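Local structure of probable acetyltransferase (Pseudomonas aeruginosa PAO1, 2EUI) at residues 16-19 with 20-23; 38-41 with 42-46; 52-55 with 56-59; 99-102 with 103-107. The protein probably transfers an acyl group from a carrier such as acetyl-CoA to an unidentified acceptor, as a dimeric member of the GNAT acetyltransferase family. All coordinates share one frame; numbering follows the deposited sequence.

Interaction 1 (16-19 with 20-23); sequences PLFV and KYRE
Arg-22 passes its methylenes obliquely across the ring of Phe-18, one turn earlier in the same helix. Its CG sits over one face of the ring, and its CD comes within 3.7 Å of CE2 of Phe-18. The guanidinium does not stack flat on the phenyl: the planes stand 38° apart, and it is the methylenes CG and CD that meet the ring. Phe-18 reaches this position with CG anti to the backbone N (chi1 -175°). Tyr-21 meets the same ring obliquely, CD2 lying 4.4 Å from CE1 of Phe-18, while its own ring turns an edge to the carbonyl O of Phe-18. On another side of the helix, CG1 of Val-19 lies 3.4 Å from CD of Glu-23, and CG of Lys-20 rests 3.3 Å from the carbonyl O of Pro-16.

Four successive i to i+4 backbone bonds hold these side chains in place, among them Arg-22 N to Phe-18 O at 3.2 Å and Glu-23 N to Val-19 O at 2.7 Å. Farther out, Phe-18 packs on Phe-37 and Leu-38 of helix 31-44 and on Phe-63 of the sheet, and the ring of Tyr-21 meets that of Tyr-25. NH1 of Arg-22 donates to the carbonyl O of Leu-28, with weak bonds from NE and NH2 to Ser-72 O and Leu-73 O of the second subunit.

Arg-22 is buried, and the backbone carbonyls round its guanidinium would help to offset the positive charge it presumably carries, while its methylenes cover an aromatic ring and join the hydrophobic interior to the dimer interface.

Interaction 2 (38-41 with 42-46); sequences LEKR and LRRKE
Arg-43 and Glu-39 run side by side, pointing the same way, near the end of helix 31-44, and NE and NH2 of Arg-43 both donate to OE2 of Glu-39, each at 3.2 Å. That oxygen lies at the edge of the guanidinium, near its plane, yet the carboxylate is turned 72° against it, and NH2 uses the anti lone pair of OE2. A second salt bridge is built differently: Arg-41 crosses Glu-46 with the guanidinium and carboxylate nearly coplanar, 19° apart; NH1 bridges to OE1, though the modelled separation is too short to be taken literally. Bends at chi2 and chi3 fold the Arg-41 chain round to reach it.

Lys-40 also lies alongside Arg-44, its CD 3.3 Å from NH2 over one guanidinium face. A water accepts from both Lys-40 NZ (3.0 Å) and Arg-44 NH1 (3.2 Å), which may soften the proximity of two positive charges.

Lys-45, with positive phi, ends the helix in a Schellman motif, in which Glu-46 N bonds to Arg-41 O at 3.0 Å. Leu-38 and Leu-42 face Leu-11 of helix 11-24, while Arg-41 makes cation-pi contacts with Phe-37 and with Phe-70 of the second subunit.

Interaction 3 (52-55 with 56-59); sequences ALAD and EEDR
The carbonyl O of Ala-54, a residue that faces Arg-59 across the turn, accepts a hydrogen bond from NH2 of Arg-2, on the neighbouring edge strand. The side chains of Arg-59 and Glu-57 converge over the methyl group of Ala-54. NH1 of Arg-59 is 3.8 Å from Ala-54 CB, which stands oblique to the guanidinium, and OE1 of Glu-57 lies 3.9 Å from that CB. OE2 of Glu-57 sits at the edge of the guanidinium, in its plane, and forms a long salt bridge to NH1 of Arg-59 at 3.8 Å. The bend at chi2 of Glu-57 (59°) curls its carboxylate back over the turn, whereas the Arg-59 chain stays extended from CG to NE.

This is the connection of a beta hairpin: the chain runs out of strand 48-53, reverses through 54-59 and enters the antiparallel strand 60-71. Ala-52 is already paired by backbone bonds with Leu-61 and Gly-62. Within the turn, Arg-59 N makes a weak hydrogen bond of 3.2 Å to the carbonyl O of Glu-57. CD1 of Leu-53 touches OD1 of Asp-58 at 3.7 Å, the two side chains crossing obliquely, and Leu-53 also packs on Leu-60. Asp-55 and Glu-56, at the bend itself, are exposed.

Interaction 4 (99-102 with 103-107); sequences LLQH and AKQMA
Gln-105 folds back over the preceding turn of helix 92-109, toward Gln-101. Its CB lies 3.5 Å from the carbonyl O of Gln-101. CG comes closer, 3.1 Å from that same oxygen, and also meets the CG of Gln-101 at 4.2 Å, where the two side chains cross. Beyond CG the chain bends (chi2 -73°), carrying the amide clear of the Gln-101 side chain; the two amide planes end up 33° apart and make no bond with each other. Gln-101 sends its CG out anti to the backbone N (chi1 178°), toward the turn that carries Gln-105, and the two chains meet CG to CG.

The backbone supplies the polar links: Gln-105 N donates to Gln-101 O at 2.8 Å, and Ala-103 N and Lys-104 N make equally long bonds to Leu-99 O and Leu-100 O respectively. Selenomethionine Met-106 completes the series with a weak bond to His-102 O at 3.1 Å.

The face turned to the sheet is largely apolar. Leu-99, Ala-103 and Met-106 pack on Tyr-50, whose ring also meets that of His-102 edge-to-face, and Leu-99 and Leu-100 rest on Ile-84 of strand 76-86. This is the helix of a beta-alpha-beta unit. The chemistry is that of an amphipathic helix: glutamine amides point outward at an exposed surface, and the small Ala-103 side chain, packed on Tyr-50, is consistent with close approach of helix and sheet.

Overall arrangement
All four contacts are local and follow one another along the chain in series, none enclosing or crossing another. Interaction 1, in helix 11-24, and interaction 2, in helix 31-44, come first; they touch where Phe-18 CG lies 3.5 Å from Leu-38 CD1, and both also reach the second subunit. Interaction 3 then closes the hairpin turn between strands 48-53 and 60-71. Interaction 4 lies much later, in helix 92-109, on the opposite side of the chain's centre from interaction 1, their centres about 22 Å apart. It meets interaction 3 where Leu-99 packs on Ala-52, tying that helix to strand 48-53 of the mixed GNAT sheet.

Interaction 1 (16-19 with 20-23)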
loop_
_atom_site.group_PDB
_atom_site.type_symbol
_atom_site.label_atom_id
_atom_site.label_comp_id
_atom_site.label_asym_id
_atom_site.label_seq_id
_atom_site.Cartn_x
_atom_site.Cartn_y
_atom_site.Cartn_z
ATOM N N PRO A 16 12.856 19.617 4.078
ATOM C CA PRO A 16 13.306 19.724 5.466
ATOM C C PRO A 16 12.290 19.230 6.498
ATOM O O PRO A 16 12.663 18.637 7.519
ATOM C CB PRO A 16 13.642 21.210 5.605
ATOM C CG PRO A 16 12.729 21.854 4.615
ATOM C CD PRO A 16 12.820 20.938 3.431
ATOM N N LEU A 17 11.008 19.464 6.237
ATOM C CA LEU A 17 9.984 19.015 7.175
ATOM C C LEU A 17 9.800 17.502 7.114
ATOM O O LEU A 17 9.385 16.886 8.092
ATOM C CB LEU A 17 8.643 19.693 6.899
ATOM C CG LEU A 17 7.681 19.449 8.065
ATOM C CD1 LEU A 17 8.290 20.041 9.337
ATOM C CD2 LEU A 17 6.325 20.072 7.772
ATOM N N PHE A 18 10.108 16.916 5.959
ATOM C CA PHE A 18 9.994 15.474 5.778
ATOM C C PHE A 18 11.053 14.770 6.629
ATOM O O PHE A 18 10.841 13.662 7.142
ATOM C CB PHE A 18 10.200 15.119 4.309
ATOM C CG PHE A 18 9.979 13.673 3.993
ATOM C CD1 PHE A 18 8.740 13.084 4.198
ATOM C CD2 PHE A 18 11.001 12.906 3.445
ATOM C CE1 PHE A 18 8.521 11.750 3.857
ATOM C CE2 PHE A 18 10.788 11.565 3.099
ATOM C CZ PHE A 18 9.549 10.987 3.305
ATOM N N VAL A 19 12.195 15.428 6.765
ATOM C CA VAL A 19 13.299 14.911 7.547
ATOM C C VAL A 19 12.918 14.890 9.027
ATOM O O VAL A 19 13.055 13.869 9.699
ATOM C CB VAL A 19 14.553 15.788 7.327
ATOM C CG1 VAL A 19 15.655 15.403 8.321
ATOM C CG2 VAL A 19 15.033 15.636 5.878
ATOM N N LYS A 20 12.428 16.028 9.517
ATOM C CA LYS A 20 12.003 16.182 10.907
ATOM C C LYS A 20 11.118 15.013 11.302
ATOM O O LYS A 20 11.279 14.419 12.375
ATOM C CB LYS A 20 11.203 17.474 11.071
ATOM C CG LYS A 20 11.938 18.742 10.697
ATOM C CD LYS A 20 12.658 19.318 11.885
ATOM C CE LYS A 20 13.339 20.602 11.497
ATOM N NZ LYS A 20 12.439 21.392 10.617
ATOM N N TYR A 21 10.167 14.715 10.422
ATOM C CA TYR A 21 9.213 13.617 10.594
ATOM C C TYR A 21 9.905 12.262 10.789
ATOM O O TYR A 21 9.622 11.537 11.742
ATOM C CB TYR A 21 8.299 13.558 9.368
ATOM C CG TYR A 21 7.546 12.260 9.208
ATOM C CD1 TYR A 21 6.527 11.911 10.088
ATOM C CD2 TYR A 21 7.856 11.379 8.177
ATOM C CE1 TYR A 21 5.834 10.720 9.945
ATOM C CE2 TYR A 21 7.173 10.189 8.029
ATOM C CZ TYR A 21 6.160 9.862 8.915
ATOM O OH TYR A 21 5.462 8.682 8.768
ATOM N N ARG A 22 10.809 11.931 9.870
ATOM C CA ARG A 22 11.535 10.677 9.924
ATOM C C ARG A 22 12.422 10.645 11.156
ATOM O O ARG A 22 12.569 9.612 11.807
ATOM C CB ARG A 22 12.390 10.506 8.659
ATOM C CG ARG A 22 11.589 10.405 7.354
ATOM C CD ARG A 22 12.483 10.209 6.136
ATOM N NE ARG A 22 13.373 9.060 6.295
ATOM C CZ ARG A 22 14.612 9.135 6.773
ATOM N NH1 ARG A 22 15.107 10.310 7.133
ATOM N NH2 ARG A 22 15.354 8.047 6.899
ATOM N N GLU A 23 13.019 11.783 11.482
ATOM C CA GLU A 23 13.892 11.846 12.644
ATOM C C GLU A 23 13.073 11.676 13.910
ATOM O O GLU A 23 13.471 10.953 14.826
ATOM C CB GLU A 23 14.633 13.179 12.687
ATOM C CG GLU A 23 15.536 13.415 11.513
ATOM C CD GLU A 23 16.267 14.733 11.608
ATOM O OE1 GLU A 23 15.593 15.788 11.720
ATOM O OE2 GLU A 23 17.520 14.718 11.566
#

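Interaction 2 (38-41 with 42-46)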
loop_
_atom_site.group_PDB
_atom_site.type_symbol
_atom_site.label_atom_id
_atom_site.label_comp_id
_atom_site.label_asym_id
_atom_site.label_seq_id
_atom_site.Cartn_x
_atom_site.Cartn_y
_atom_site.Cartn_z
ATOM N N LEU A 38 11.262 11.846 -2.013
ATOM C CA LEU A 38 10.118 12.711 -2.272
ATOM C C LEU A 38 10.044 13.170 -3.721
ATOM O O LEU A 38 8.965 13.434 -4.246
ATOM C CB LEU A 38 10.176 13.946 -1.381
ATOM C CG LEU A 38 10.005 13.756 0.122
ATOM C CD1 LEU A 38 10.124 15.116 0.798
ATOM C CD2 LEU A 38 8.666 13.106 0.404
ATOM N N GLU A 39 11.193 13.277 -4.369
ATOM C CA GLU A 39 11.203 13.708 -5.748
ATOM C C GLU A 39 10.530 12.630 -6.588
ATOM O O GLU A 39 9.589 12.909 -7.323
ATOM C CB GLU A 39 12.635 13.935 -6.221
ATOM C CG GLU A 39 12.796 15.138 -7.128
ATOM C CD GLU A 39 14.096 15.093 -7.908
ATOM O OE1 GLU A 39 15.147 14.821 -7.281
ATOM O OE2 GLU A 39 14.064 15.329 -9.142
ATOM N N LYS A 40 11.000 11.394 -6.466
ATOM C CA LYS A 40 10.426 10.294 -7.223
ATOM C C LYS A 40 8.923 10.239 -7.053
ATOM O O LYS A 40 8.198 10.019 -8.019
ATOM C CB LYS A 40 11.024 8.968 -6.783
ATOM C CG LYS A 40 12.468 8.811 -7.145
ATOM C CD LYS A 40 12.904 7.399 -6.884
ATOM C CE LYS A 40 14.366 7.215 -7.230
ATOM N NZ LYS A 40 14.779 5.805 -7.025
ATOM N N ARG A 41 8.460 10.446 -5.825
ATOM C CA ARG A 41 7.031 10.409 -5.529
ATOM C C ARG A 41 6.292 11.584 -6.143
ATOM O O ARG A 41 5.261 11.397 -6.791
ATOM C CB ARG A 41 6.806 10.360 -4.012
ATOM C CG ARG A 41 6.108 9.082 -3.558
ATOM C CD ARG A 41 6.695 7.853 -4.241
ATOM N NE ARG A 41 7.988 7.513 -3.671
ATOM C CZ ARG A 41 8.933 6.818 -4.296
ATOM N NH1 ARG A 41 8.754 6.377 -5.535
ATOM N NH2 ARG A 41 10.065 6.550 -3.668
ATOM N N LEU A 42 6.810 12.793 -5.936
ATOM C CA LEU A 42 6.195 13.978 -6.518
ATOM C C LEU A 42 6.294 13.880 -8.031
ATOM O O LEU A 42 5.292 13.923 -8.733
ATOM C CB LEU A 42 6.900 15.258 -6.048
ATOM C CG LEU A 42 6.602 15.761 -4.633
ATOM C CD1 LEU A 42 7.498 16.937 -4.289
ATOM C CD2 LEU A 42 5.146 16.160 -4.554
ATOM N N ARG A 43 7.511 13.715 -8.527
ATOM C CA ARG A 43 7.749 13.622 -9.964
ATOM C C ARG A 43 6.963 12.512 -10.688
ATOM O O ARG A 43 6.406 12.749 -11.763
ATOM C CB ARG A 43 9.254 13.468 -10.224
ATOM C CG ARG A 43 9.676 13.610 -11.675
ATOM C CD ARG A 43 11.185 13.480 -11.822
ATOM N NE ARG A 43 11.918 14.664 -11.366
ATOM C CZ ARG A 43 12.033 15.788 -12.071
ATOM N NH1 ARG A 43 11.462 15.880 -13.264
ATOM N NH2 ARG A 43 12.725 16.812 -11.591
ATOM N N ARG A 44 6.907 11.314 -10.112
ATOM C CA ARG A 44 6.184 10.211 -10.749
ATOM C C ARG A 44 4.705 10.216 -10.404
ATOM O O ARG A 44 3.935 9.434 -10.950
ATOM C CB ARG A 44 6.793 8.861 -10.351
ATOM C CG ARG A 44 8.246 8.719 -10.734
ATOM C CD ARG A 44 8.887 7.423 -10.255
ATOM N NE ARG A 44 10.342 7.562 -10.307
ATOM C CZ ARG A 44 11.216 6.592 -10.061
ATOM N NH1 ARG A 44 10.797 5.374 -9.745
ATOM N NH2 ARG A 44 12.513 6.849 -10.119
ATOM N N LYS A 45 4.313 11.102 -9.496
ATOM C CA LYS A 45 2.921 11.198 -9.071
ATOM C C LYS A 45 2.449 9.861 -8.516
ATOM O O LYS A 45 1.384 9.368 -8.870
ATOM C CB LYS A 45 2.042 11.637 -10.248
ATOM C CG LYS A 45 2.368 13.045 -10.726
ATOM C CD LYS A 45 1.467 13.508 -11.859
ATOM C CE LYS A 45 1.818 12.823 -13.172
ATOM N NZ LYS A 45 0.945 13.299 -14.285
ATOM N N GLU A 46 3.255 9.293 -7.628
ATOM C CA GLU A 46 2.956 8.003 -7.017
ATOM C C GLU A 46 2.285 8.124 -5.658
ATOM O O GLU A 46 1.977 7.121 -5.015
ATOM C CB GLU A 46 4.240 7.195 -6.856
ATOM C CG GLU A 46 5.047 7.059 -8.122
ATOM C CD GLU A 46 6.198 6.119 -7.937
ATOM O OE1 GLU A 46 6.900 6.261 -6.914
ATOM O OE2 GLU A 46 6.398 5.242 -8.806
HETATM O O HOH W 1 13.177 3.699 -8.510
#

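Interaction 3 (52-55 with 56-59)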
loop_
_atom_site.group_PDB
_atom_site.type_symbol
_atom_site.label_atom_id
_atom_site.label_comp_id
_atom_site.label_asym_id
_atom_site.label_seq_id
_atom_site.Cartn_x
_atom_site.Cartn_y
_atom_site.Cartn_z
ATOM N N ALA A 52 -0.226 21.773 4.744
ATOM C CA ALA A 52 -0.978 22.770 5.514
ATOM C C ALA A 52 -0.120 24.031 5.563
ATOM O O ALA A 52 0.950 24.037 6.184
ATOM C CB ALA A 52 -1.253 22.264 6.940
ATOM N N LEU A 53 -0.584 25.092 4.905
ATOM C CA LEU A 53 0.159 26.353 4.865
ATOM C C LEU A 53 -0.548 27.500 5.584
ATOM O O LEU A 53 -1.764 27.670 5.457
ATOM C CB LEU A 53 0.415 26.765 3.417
ATOM C CG LEU A 53 0.909 25.681 2.460
ATOM C CD1 LEU A 53 1.373 26.325 1.147
ATOM C CD2 LEU A 53 2.041 24.885 3.117
ATOM N N ALA A 54 0.220 28.285 6.339
ATOM C CA ALA A 54 -0.330 29.432 7.061
ATOM C C ALA A 54 -0.892 30.389 6.013
ATOM O O ALA A 54 -0.314 30.527 4.936
ATOM C CB ALA A 54 0.759 30.112 7.863
ATOM N N ASP A 55 -2.007 31.051 6.319
ATOM C CA ASP A 55 -2.622 31.949 5.346
ATOM C C ASP A 55 -1.669 33.006 4.800
ATOM O O ASP A 55 -1.570 33.187 3.582
ATOM C CB ASP A 55 -3.859 32.646 5.929
ATOM C CG ASP A 55 -4.853 33.101 4.843
ATOM O OD1 ASP A 55 -4.502 33.015 3.641
ATOM O OD2 ASP A 55 -5.977 33.540 5.197
ATOM N N GLU A 56 -0.972 33.709 5.686
ATOM C CA GLU A 56 -0.044 34.738 5.223
ATOM C C GLU A 56 0.947 34.174 4.206
ATOM O O GLU A 56 0.678 34.176 3.002
ATOM C CB GLU A 56 0.722 35.362 6.399
ATOM C CG GLU A 56 1.845 36.319 5.974
ATOM C CD GLU A 56 1.717 37.715 6.583
ATOM O OE1 GLU A 56 0.677 38.003 7.221
ATOM O OE2 GLU A 56 2.653 38.533 6.415
ATOM N N GLU A 57 2.083 33.676 4.694
ATOM C CA GLU A 57 3.126 33.135 3.820
ATOM C C GLU A 57 3.077 31.634 3.542
ATOM O O GLU A 57 2.176 30.916 3.996
ATOM C CB GLU A 57 4.521 33.492 4.361
ATOM C CG GLU A 57 4.558 34.037 5.790
ATOM C CD GLU A 57 3.987 33.078 6.829
ATOM O OE1 GLU A 57 3.965 31.853 6.567
ATOM O OE2 GLU A 57 3.581 33.556 7.913
ATOM N N ASP A 58 4.062 31.176 2.773
ATOM C CA ASP A 58 4.169 29.771 2.421
ATOM C C ASP A 58 5.056 29.044 3.426
ATOM O O ASP A 58 6.129 28.558 3.075
ATOM C CB ASP A 58 4.759 29.598 1.006
ATOM C CG ASP A 58 3.808 30.059 -0.100
ATOM O OD1 ASP A 58 2.637 29.620 -0.104
ATOM O OD2 ASP A 58 4.236 30.848 -0.971
ATOM N N ARG A 59 4.632 28.979 4.682
ATOM C CA ARG A 59 5.433 28.254 5.650
ATOM C C ARG A 59 4.684 26.974 6.028
ATOM O O ARG A 59 3.541 26.989 6.472
ATOM C CB ARG A 59 5.771 29.138 6.858
ATOM C CG ARG A 59 4.944 28.957 8.095
ATOM C CD ARG A 59 5.773 29.354 9.319
ATOM N NE ARG A 59 5.117 28.994 10.574
ATOM C CZ ARG A 59 4.049 29.619 11.047
ATOM N NH1 ARG A 59 3.524 30.639 10.369
ATOM N NH2 ARG A 59 3.498 29.217 12.188
#

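Interaction 4 (99-102 with 103-107)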
loop_
_atom_site.group_PDB
_atom_site.type_symbol
_atom_site.label_atom_id
_atom_site.label_comp_id
_atom_site.label_asym_id
_atom_site.label_seq_id
_atom_site.Cartn_x
_atom_site.Cartn_y
_atom_site.Cartn_z
ATOM N N LEU A 99 -5.651 18.386 7.886
ATOM C CA LEU A 99 -5.023 17.520 6.911
ATOM C C LEU A 99 -5.837 16.243 6.754
ATOM O O LEU A 99 -6.360 15.949 5.676
ATOM C CB LEU A 99 -3.598 17.188 7.350
ATOM C CG LEU A 99 -2.564 18.288 7.112
ATOM C CD1 LEU A 99 -1.254 17.875 7.730
ATOM C CD2 LEU A 99 -2.401 18.547 5.623
ATOM N N LEU A 100 -5.949 15.497 7.848
ATOM C CA LEU A 100 -6.686 14.242 7.860
ATOM C C LEU A 100 -8.104 14.373 7.322
ATOM O O LEU A 100 -8.579 13.499 6.602
ATOM C CB LEU A 100 -6.691 13.664 9.278
ATOM C CG LEU A 100 -5.288 13.270 9.771
ATOM C CD1 LEU A 100 -5.359 12.774 11.202
ATOM C CD2 LEU A 100 -4.704 12.197 8.843
ATOM N N GLN A 101 -8.782 15.464 7.655
ATOM C CA GLN A 101 -10.137 15.664 7.165
ATOM C C GLN A 101 -10.112 15.858 5.657
ATOM O O GLN A 101 -10.854 15.212 4.925
ATOM C CB GLN A 101 -10.770 16.887 7.812
ATOM C CG GLN A 101 -12.166 17.179 7.300
ATOM C CD GLN A 101 -12.429 18.661 7.208
ATOM O OE1 GLN A 101 -11.691 19.392 6.538
ATOM N NE2 GLN A 101 -13.479 19.121 7.879
ATOM N N HIS A 102 -9.261 16.759 5.196
ATOM C CA HIS A 102 -9.142 17.026 3.773
ATOM C C HIS A 102 -8.822 15.703 3.061
ATOM O O HIS A 102 -9.363 15.407 1.994
ATOM C CB HIS A 102 -8.028 18.049 3.547
ATOM C CG HIS A 102 -8.007 18.636 2.171
ATOM N ND1 HIS A 102 -7.466 17.979 1.086
ATOM C CD2 HIS A 102 -8.457 19.825 1.704
ATOM C CE1 HIS A 102 -7.584 18.738 0.011
ATOM N NE2 HIS A 102 -8.181 19.864 0.359
ATOM N N ALA A 103 -7.952 14.904 3.677
ATOM C CA ALA A 103 -7.547 13.619 3.120
ATOM C C ALA A 103 -8.715 12.645 3.065
ATOM O O ALA A 103 -8.919 11.974 2.050
ATOM C CB ALA A 103 -6.409 13.018 3.943
ATOM N N LYS A 104 -9.481 12.563 4.152
ATOM C CA LYS A 104 -10.622 11.654 4.192
ATOM C C LYS A 104 -11.694 12.078 3.191
ATOM O O LYS A 104 -12.303 11.234 2.528
ATOM C CB LYS A 104 -11.224 11.587 5.596
ATOM C CG LYS A 104 -12.378 10.603 5.683
ATOM C CD LYS A 104 -12.907 10.401 7.090
ATOM C CE LYS A 104 -14.183 9.553 7.030
ATOM N NZ LYS A 104 -14.842 9.339 8.354
ATOM N N GLN A 105 -11.925 13.382 3.076
ATOM C CA GLN A 105 -12.919 13.874 2.136
ATOM C C GLN A 105 -12.479 13.532 0.722
ATOM O O GLN A 105 -13.308 13.363 -0.171
ATOM C CB GLN A 105 -13.107 15.387 2.285
ATOM C CG GLN A 105 -13.629 15.814 3.660
ATOM C CD GLN A 105 -15.105 15.469 3.894
ATOM O OE1 GLN A 105 -16.000 16.290 3.639
ATOM N NE2 GLN A 105 -15.361 14.252 4.379
HETATM N N MSE A 106 -11.172 13.425 0.511
HETATM C CA MSE A 106 -10.682 13.079 -0.816
HETATM C C MSE A 106 -10.996 11.615 -1.099
HETATM O O MSE A 106 -11.504 11.298 -2.168
HETATM C CB MSE A 106 -9.180 13.334 -0.932
HETATM C CG MSE A 106 -8.593 12.986 -2.295
HETATM SE SE MSE A 106 -7.712 11.272 -2.356
HETATM C CE MSE A 106 -9.155 10.225 -2.898
ATOM N N ALA A 107 -10.707 10.732 -0.142
ATOM C CA ALA A 107 -10.981 9.306 -0.319
ATOM C C ALA A 107 -12.448 9.102 -0.696
ATOM O O ALA A 107 -12.774 8.325 -1.603
ATOM C CB ALA A 107 -10.651 8.534 0.959
#